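Local coordinates for protein fatty acid amide hydrolase (Candida albicans, PDB 6KVR) that probably hydrolyses amides of monocarboxylic acids to the free carboxylate and ammonium, as a member of the amidase signature family, at residues A388-Y396 against Y479-I489. Residues are numbered along the deposited sequence; the frame is centred on the assembly and turned at random.
Sequences AYETVHKMY and YNWSYTSLWNI
Ser485 sits as a knob in a hole formed by Tyr389, Val392, His393 and Tyr396. Its OG lies at the edge of the His393 imidazole, in the ring plane, 3.8 Å from His393 CE1. Ile489 packs beside it. Its CB meets Val392 CG2 at 3.8 Å, and its CD1 reaches Thr391 CG2 at 3.9 Å. Ala388 CB touches Leu486 CD1. Tyr389 has CG anti to the backbone N (chi1 178°), which carries its ring to Ser482 CB. At the other end, Tyr396 CE2 meets Trp481 CZ3 at 3.9 Å, with the two ring planes 58° apart. The helical segments 388-396 and 482-489 of the amidase fold cross at 75°, with axes 9.3 Å apart at closest approach. Trp481 is the N-cap residue of the second helix. Tyr396 packs close to Gly255, predicted to bind substrate. No direct hydrogen bond joins the segments. One water links Tyr389 OH and His393 NE2 to Tyr479 O and Trp481 N. The His393 ring lies between Tyr389 and Tyr396, and its ND1 donates to Tyr389 O at 2.9 Å, which helps fix its rotation. Asn480 OD1 accepts from Ser482 N in an Asx turn. Ser482 OG is hydrogen-bonded to Asp350 OD2.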
ATOM      1  N   ALA A 388      -9.684 -12.967  12.833  1.00 20.57           N
ATOM      2  CA  ALA A 388      -9.677 -12.418  11.483  1.00 22.51           C
ATOM      3  C   ALA A 388     -11.091 -12.078  11.031  1.00 20.49           C
ATOM      4  O   ALA A 388     -11.332 -10.990  10.496  1.00 20.13           O
ATOM      5  CB  ALA A 388      -9.016 -13.391  10.507  1.00 20.28           C
ATOM      6  N   TYR A 389     -12.047 -12.970  11.297  1.00 22.42           N
ATOM      7  CA  TYR A 389     -13.429 -12.747  10.874  1.00 22.02           C
ATOM      8  C   TYR A 389     -14.024 -11.529  11.564  1.00 22.82           C
ATOM      9  O   TYR A 389     -14.624 -10.667  10.912  1.00 22.94           O
ATOM     10  CB  TYR A 389     -14.271 -13.990  11.163  1.00 22.87           C
ATOM     11  CG  TYR A 389     -15.733 -13.838  10.802  1.00 27.97           C
ATOM     12  CD1 TYR A 389     -16.171 -14.017   9.493  1.00 27.18           C
ATOM     13  CD2 TYR A 389     -16.684 -13.513  11.774  1.00 30.75           C
ATOM     14  CE1 TYR A 389     -17.518 -13.898   9.159  1.00 27.98           C
ATOM     15  CE2 TYR A 389     -18.044 -13.381  11.442  1.00 31.61           C
ATOM     16  CZ  TYR A 389     -18.452 -13.570  10.136  1.00 30.95           C
ATOM     17  OH  TYR A 389     -19.794 -13.430   9.797  1.00 29.56           O
ATOM     18  N   GLU A 390     -13.837 -11.430  12.884  1.00 21.81           N
ATOM     19  CA  GLU A 390     -14.385 -10.312  13.642  1.00 26.57           C
ATOM     20  C   GLU A 390     -13.721  -9.000  13.260  1.00 25.31           C
ATOM     21  O   GLU A 390     -14.391  -7.965  13.153  1.00 21.14           O
ATOM     22  CB  GLU A 390     -14.215 -10.543  15.149  1.00 26.08           C
ATOM     23  CG  GLU A 390     -15.305 -11.408  15.758  1.00 35.58           C
ATOM     24  CD  GLU A 390     -14.874 -12.090  17.053  1.00 42.42           C
ATOM     25  OE1 GLU A 390     -15.601 -13.000  17.511  1.00 44.32           O
ATOM     26  OE2 GLU A 390     -13.828 -11.703  17.626  1.00 43.14           O
ATOM     27  N   THR A 391     -12.399  -9.011  13.071  1.00 22.68           N
ATOM     28  CA  THR A 391     -11.721  -7.765  12.737  1.00 22.10           C
ATOM     29  C   THR A 391     -12.173  -7.249  11.378  1.00 20.40           C
ATOM     30  O   THR A 391     -12.473  -6.062  11.224  1.00 19.12           O
ATOM     31  CB  THR A 391     -10.198  -7.947  12.763  1.00 22.37           C
ATOM     32  OG1 THR A 391      -9.796  -8.399  14.059  1.00 21.89           O
ATOM     33  CG2 THR A 391      -9.505  -6.609  12.465  1.00 17.92           C
ATOM     34  N   VAL A 392     -12.243  -8.127  10.375  1.00 18.93           N
ATOM     35  CA  VAL A 392     -12.585  -7.618   9.055  1.00 18.29           C
ATOM     36  C   VAL A 392     -14.044  -7.180   9.009  1.00 21.33           C
ATOM     37  O   VAL A 392     -14.379  -6.176   8.370  1.00 21.07           O
ATOM     38  CB  VAL A 392     -12.249  -8.649   7.959  1.00 22.91           C
ATOM     39  CG1 VAL A 392     -13.318  -9.758   7.840  1.00 22.24           C
ATOM     40  CG2 VAL A 392     -12.026  -7.909   6.619  1.00 21.13           C
ATOM     41  N   HIS A 393     -14.925  -7.859   9.742  1.00 18.91           N
ATOM     42  CA  HIS A 393     -16.318  -7.428   9.721  1.00 25.21           C
ATOM     43  C   HIS A 393     -16.524  -6.135  10.499  1.00 23.14           C
ATOM     44  O   HIS A 393     -17.423  -5.360  10.158  1.00 21.10           O
ATOM     45  CB  HIS A 393     -17.239  -8.544  10.214  1.00 23.24           C
ATOM     46  CG  HIS A 393     -17.484  -9.589   9.166  1.00 26.48           C
ATOM     47  ND1 HIS A 393     -16.471 -10.361   8.638  1.00 27.20           N
ATOM     48  CD2 HIS A 393     -18.592  -9.885   8.448  1.00 26.99           C
ATOM     49  CE1 HIS A 393     -16.960 -11.139   7.686  1.00 29.11           C
ATOM     50  NE2 HIS A 393     -18.247 -10.869   7.551  1.00 28.63           N
ATOM     51  N   LYS A 394     -15.711  -5.871  11.533  1.00 19.37           N
ATOM     52  CA  LYS A 394     -15.756  -4.554  12.158  1.00 15.48           C
ATOM     53  C   LYS A 394     -15.311  -3.493  11.165  1.00 24.19           C
ATOM     54  O   LYS A 394     -15.902  -2.407  11.096  1.00 23.04           O
ATOM     55  CB  LYS A 394     -14.863  -4.514  13.407  1.00 24.20           C
ATOM     56  CG  LYS A 394     -15.390  -5.241  14.639  1.00 26.16           C
ATOM     57  CD  LYS A 394     -14.382  -5.074  15.789  1.00 31.20           C
ATOM     58  CE  LYS A 394     -14.730  -5.909  17.023  1.00 37.65           C
ATOM     59  NZ  LYS A 394     -13.478  -6.324  17.759  1.00 45.90           N
HETATM   60  N   MSE A 395     -14.277  -3.807  10.372  1.00 19.91           N
HETATM   61  CA  MSE A 395     -13.661  -2.871   9.427  1.00 20.80           C
HETATM   62  C   MSE A 395     -14.675  -2.435   8.388  1.00 20.94           C
HETATM   63  O   MSE A 395     -14.681  -1.277   7.971  1.00 22.26           O
HETATM   64  CB  MSE A 395     -12.452  -3.494   8.711  1.00 20.23           C
HETATM   65  CG  MSE A 395     -11.127  -3.446   9.469  1.00 17.95           C
HETATM   66 SE   MSE A 395      -9.715  -4.475   8.522  0.70 29.38          SE
HETATM   67  CE  MSE A 395      -8.152  -3.915   9.534  1.00 24.70           C
ATOM     68  N   TYR A 396     -15.530  -3.372   7.965  1.00 21.26           N
ATOM     69  CA  TYR A 396     -16.523  -3.055   6.942  1.00 21.53           C
ATOM     70  C   TYR A 396     -17.408  -1.893   7.368  1.00 19.62           C
ATOM     71  O   TYR A 396     -17.775  -1.056   6.534  1.00 19.82           O
ATOM     72  CB  TYR A 396     -17.400  -4.273   6.627  1.00 22.47           C
ATOM     73  CG  TYR A 396     -16.690  -5.380   5.899  1.00 23.40           C
ATOM     74  CD1 TYR A 396     -15.646  -5.107   5.035  1.00 22.60           C
ATOM     75  CD2 TYR A 396     -17.086  -6.714   6.066  1.00 25.72           C
ATOM     76  CE1 TYR A 396     -14.984  -6.139   4.370  1.00 21.70           C
ATOM     77  CE2 TYR A 396     -16.443  -7.747   5.400  1.00 24.75           C
ATOM     78  CZ  TYR A 396     -15.394  -7.452   4.550  1.00 22.37           C
ATOM     79  OH  TYR A 396     -14.740  -8.467   3.890  1.00 23.17           O
ATOM     80  N   TYR A 479     -24.976 -16.053   4.418  1.00 24.76           N
ATOM     81  CA  TYR A 479     -24.713 -15.236   5.592  1.00 20.59           C
ATOM     82  C   TYR A 479     -23.258 -15.222   6.032  1.00 24.31           C
ATOM     83  O   TYR A 479     -22.798 -14.208   6.565  1.00 22.50           O
ATOM     84  CB  TYR A 479     -25.561 -15.734   6.768  1.00 22.87           C
ATOM     85  CG  TYR A 479     -27.028 -15.929   6.428  1.00 24.23           C
ATOM     86  CD1 TYR A 479     -27.914 -14.853   6.439  1.00 26.56           C
ATOM     87  CD2 TYR A 479     -27.521 -17.179   6.100  1.00 26.58           C
ATOM     88  CE1 TYR A 479     -29.250 -15.018   6.124  1.00 27.92           C
ATOM     89  CE2 TYR A 479     -28.855 -17.366   5.783  1.00 27.86           C
ATOM     90  CZ  TYR A 479     -29.712 -16.284   5.800  1.00 29.67           C
ATOM     91  OH  TYR A 479     -31.027 -16.471   5.487  1.00 29.01           O
ATOM     92  N   ASN A 480     -22.525 -16.316   5.845  1.00 25.14           N
ATOM     93  CA  ASN A 480     -21.159 -16.443   6.330  1.00 22.09           C
ATOM     94  C   ASN A 480     -20.163 -16.251   5.192  1.00 21.30           C
ATOM     95  O   ASN A 480     -20.129 -17.053   4.247  1.00 22.41           O
ATOM     96  CB  ASN A 480     -20.943 -17.808   6.975  1.00 21.87           C
ATOM     97  CG  ASN A 480     -19.491 -18.091   7.214  1.00 20.29           C
ATOM     98  OD1 ASN A 480     -18.782 -17.270   7.786  1.00 23.29           O
ATOM     99  ND2 ASN A 480     -19.025 -19.233   6.743  1.00 22.48           N
ATOM    100  N   TRP A 481     -19.315 -15.234   5.315  1.00 17.50           N
ATOM    101  CA  TRP A 481     -18.255 -14.965   4.346  1.00 21.68           C
ATOM    102  C   TRP A 481     -16.864 -15.471   4.783  1.00 25.38           C
ATOM    103  O   TRP A 481     -15.862 -15.156   4.120  1.00 24.48           O
ATOM    104  CB  TRP A 481     -18.153 -13.462   4.093  1.00 20.18           C
ATOM    105  CG  TRP A 481     -19.378 -12.766   3.592  1.00 23.83           C
ATOM    106  CD1 TRP A 481     -20.626 -13.298   3.391  1.00 20.49           C
ATOM    107  CD2 TRP A 481     -19.472 -11.376   3.249  1.00 26.66           C
ATOM    108  NE1 TRP A 481     -21.486 -12.322   2.934  1.00 22.91           N
ATOM    109  CE2 TRP A 481     -20.804 -11.135   2.841  1.00 27.10           C
ATOM    110  CE3 TRP A 481     -18.554 -10.314   3.242  1.00 24.71           C
ATOM    111  CZ2 TRP A 481     -21.239  -9.879   2.408  1.00 24.31           C
ATOM    112  CZ3 TRP A 481     -18.991  -9.060   2.822  1.00 25.78           C
ATOM    113  CH2 TRP A 481     -20.326  -8.859   2.406  1.00 25.25           C
ATOM    114  N   SER A 482     -16.771 -16.221   5.885  1.00 18.54           N
ATOM    115  CA  SER A 482     -15.465 -16.449   6.504  1.00 25.07           C
ATOM    116  C   SER A 482     -14.456 -17.073   5.537  1.00 22.47           C
ATOM    117  O   SER A 482     -13.256 -16.766   5.615  1.00 22.86           O
ATOM    118  CB  SER A 482     -15.618 -17.329   7.753  1.00 26.00           C
ATOM    119  OG  SER A 482     -16.144 -18.602   7.406  1.00 22.77           O
ATOM    120  N   TYR A 483     -14.918 -17.916   4.600  1.00 18.81           N
ATOM    121  CA  TYR A 483     -13.990 -18.638   3.736  1.00 21.35           C
ATOM    122  C   TYR A 483     -13.342 -17.728   2.693  1.00 23.11           C
ATOM    123  O   TYR A 483     -12.208 -17.994   2.270  1.00 22.60           O
ATOM    124  CB  TYR A 483     -14.704 -19.833   3.085  1.00 23.44           C
ATOM    125  CG  TYR A 483     -14.759 -21.014   4.034  1.00 22.66           C
ATOM    126  CD1 TYR A 483     -13.653 -21.843   4.209  1.00 23.50           C
ATOM    127  CD2 TYR A 483     -15.885 -21.249   4.821  1.00 24.26           C
ATOM    128  CE1 TYR A 483     -13.693 -22.903   5.108  1.00 23.49           C
ATOM    129  CE2 TYR A 483     -15.933 -22.295   5.718  1.00 21.29           C
ATOM    130  CZ  TYR A 483     -14.842 -23.121   5.857  1.00 25.01           C
ATOM    131  OH  TYR A 483     -14.901 -24.161   6.755  1.00 28.51           O
ATOM    132  N   THR A 484     -14.014 -16.648   2.282  1.00 20.74           N
ATOM    133  CA  THR A 484     -13.396 -15.678   1.375  1.00 19.43           C
ATOM    134  C   THR A 484     -12.840 -14.464   2.103  1.00 23.87           C
ATOM    135  O   THR A 484     -11.775 -13.953   1.726  1.00 20.38           O
ATOM    136  CB  THR A 484     -14.384 -15.179   0.318  1.00 24.39           C
ATOM    137  OG1 THR A 484     -15.638 -14.866   0.943  1.00 22.58           O
ATOM    138  CG2 THR A 484     -14.579 -16.206  -0.814  1.00 20.74           C
ATOM    139  N   SER A 485     -13.530 -13.990   3.145  1.00 20.15           N
ATOM    140  CA  SER A 485     -13.113 -12.743   3.765  1.00 23.91           C
ATOM    141  C   SER A 485     -11.759 -12.871   4.451  1.00 23.80           C
ATOM    142  O   SER A 485     -11.081 -11.856   4.636  1.00 23.78           O
ATOM    143  CB  SER A 485     -14.174 -12.252   4.755  1.00 24.46           C
ATOM    144  OG  SER A 485     -14.272 -13.107   5.879  1.00 25.31           O
ATOM    145  N   LEU A 486     -11.344 -14.090   4.810  1.00 24.89           N
ATOM    146  CA  LEU A 486     -10.017 -14.287   5.394  1.00 23.76           C
ATOM    147  C   LEU A 486      -8.921 -13.764   4.470  1.00 22.64           C
ATOM    148  O   LEU A 486      -7.985 -13.090   4.916  1.00 23.54           O
ATOM    149  CB  LEU A 486      -9.789 -15.770   5.690  1.00 25.03           C
ATOM    150  CG  LEU A 486      -8.383 -16.157   6.150  1.00 30.40           C
ATOM    151  CD1 LEU A 486      -8.056 -15.500   7.501  1.00 23.39           C
ATOM    152  CD2 LEU A 486      -8.168 -17.698   6.177  1.00 27.64           C
ATOM    153  N   TRP A 487      -9.009 -14.077   3.180  1.00 21.25           N
ATOM    154  CA  TRP A 487      -7.978 -13.628   2.254  1.00 27.13           C
ATOM    155  C   TRP A 487      -8.102 -12.146   1.893  1.00 27.72           C
ATOM    156  O   TRP A 487      -7.160 -11.587   1.310  1.00 23.36           O
ATOM    157  CB  TRP A 487      -7.993 -14.522   1.000  1.00 20.40           C
ATOM    158  CG  TRP A 487      -8.012 -15.960   1.439  1.00 24.69           C
ATOM    159  CD1 TRP A 487      -9.040 -16.838   1.310  1.00 23.29           C
ATOM    160  CD2 TRP A 487      -6.967 -16.665   2.150  1.00 24.13           C
ATOM    161  NE1 TRP A 487      -8.699 -18.049   1.867  1.00 27.42           N
ATOM    162  CE2 TRP A 487      -7.436 -17.967   2.395  1.00 23.66           C
ATOM    163  CE3 TRP A 487      -5.684 -16.319   2.590  1.00 26.43           C
ATOM    164  CZ2 TRP A 487      -6.671 -18.931   3.065  1.00 25.43           C
ATOM    165  CZ3 TRP A 487      -4.916 -17.286   3.253  1.00 25.45           C
ATOM    166  CH2 TRP A 487      -5.418 -18.569   3.490  1.00 23.05           C
ATOM    167  N   ASN A 488      -9.212 -11.488   2.253  1.00 21.74           N
ATOM    168  CA  ASN A 488      -9.257 -10.036   2.095  1.00 23.68           C
ATOM    169  C   ASN A 488      -8.491  -9.332   3.206  1.00 23.16           C
ATOM    170  O   ASN A 488      -7.762  -8.369   2.943  1.00 23.58           O
ATOM    171  CB  ASN A 488     -10.697  -9.538   2.072  1.00 21.93           C
ATOM    172  CG  ASN A 488     -11.456 -10.034   0.858  1.00 20.60           C
ATOM    173  OD1 ASN A 488     -12.273 -10.941   0.963  1.00 25.06           O
ATOM    174  ND2 ASN A 488     -11.164  -9.463  -0.302  1.00 20.47           N
ATOM    175  N   ILE A 489      -8.636  -9.791   4.451  1.00 20.61           N
ATOM    176  CA  ILE A 489      -7.912  -9.107   5.516  1.00 26.47           C
ATOM    177  C   ILE A 489      -6.423  -9.445   5.438  1.00 21.57           C
ATOM    178  O   ILE A 489      -5.583  -8.589   5.703  1.00 23.31           O
ATOM    179  CB  ILE A 489      -8.525  -9.406   6.908  1.00 20.05           C
ATOM    180  CG1 ILE A 489      -7.860  -8.532   7.967  1.00 21.30           C
ATOM    181  CG2 ILE A 489      -8.382 -10.880   7.301  1.00 21.19           C
ATOM    182  CD1 ILE A 489      -8.424  -8.720   9.385  1.00 22.65           C
TER
HETATM  183  O   HOH W   1     -19.961 -13.004   7.163  1.00 20.58           O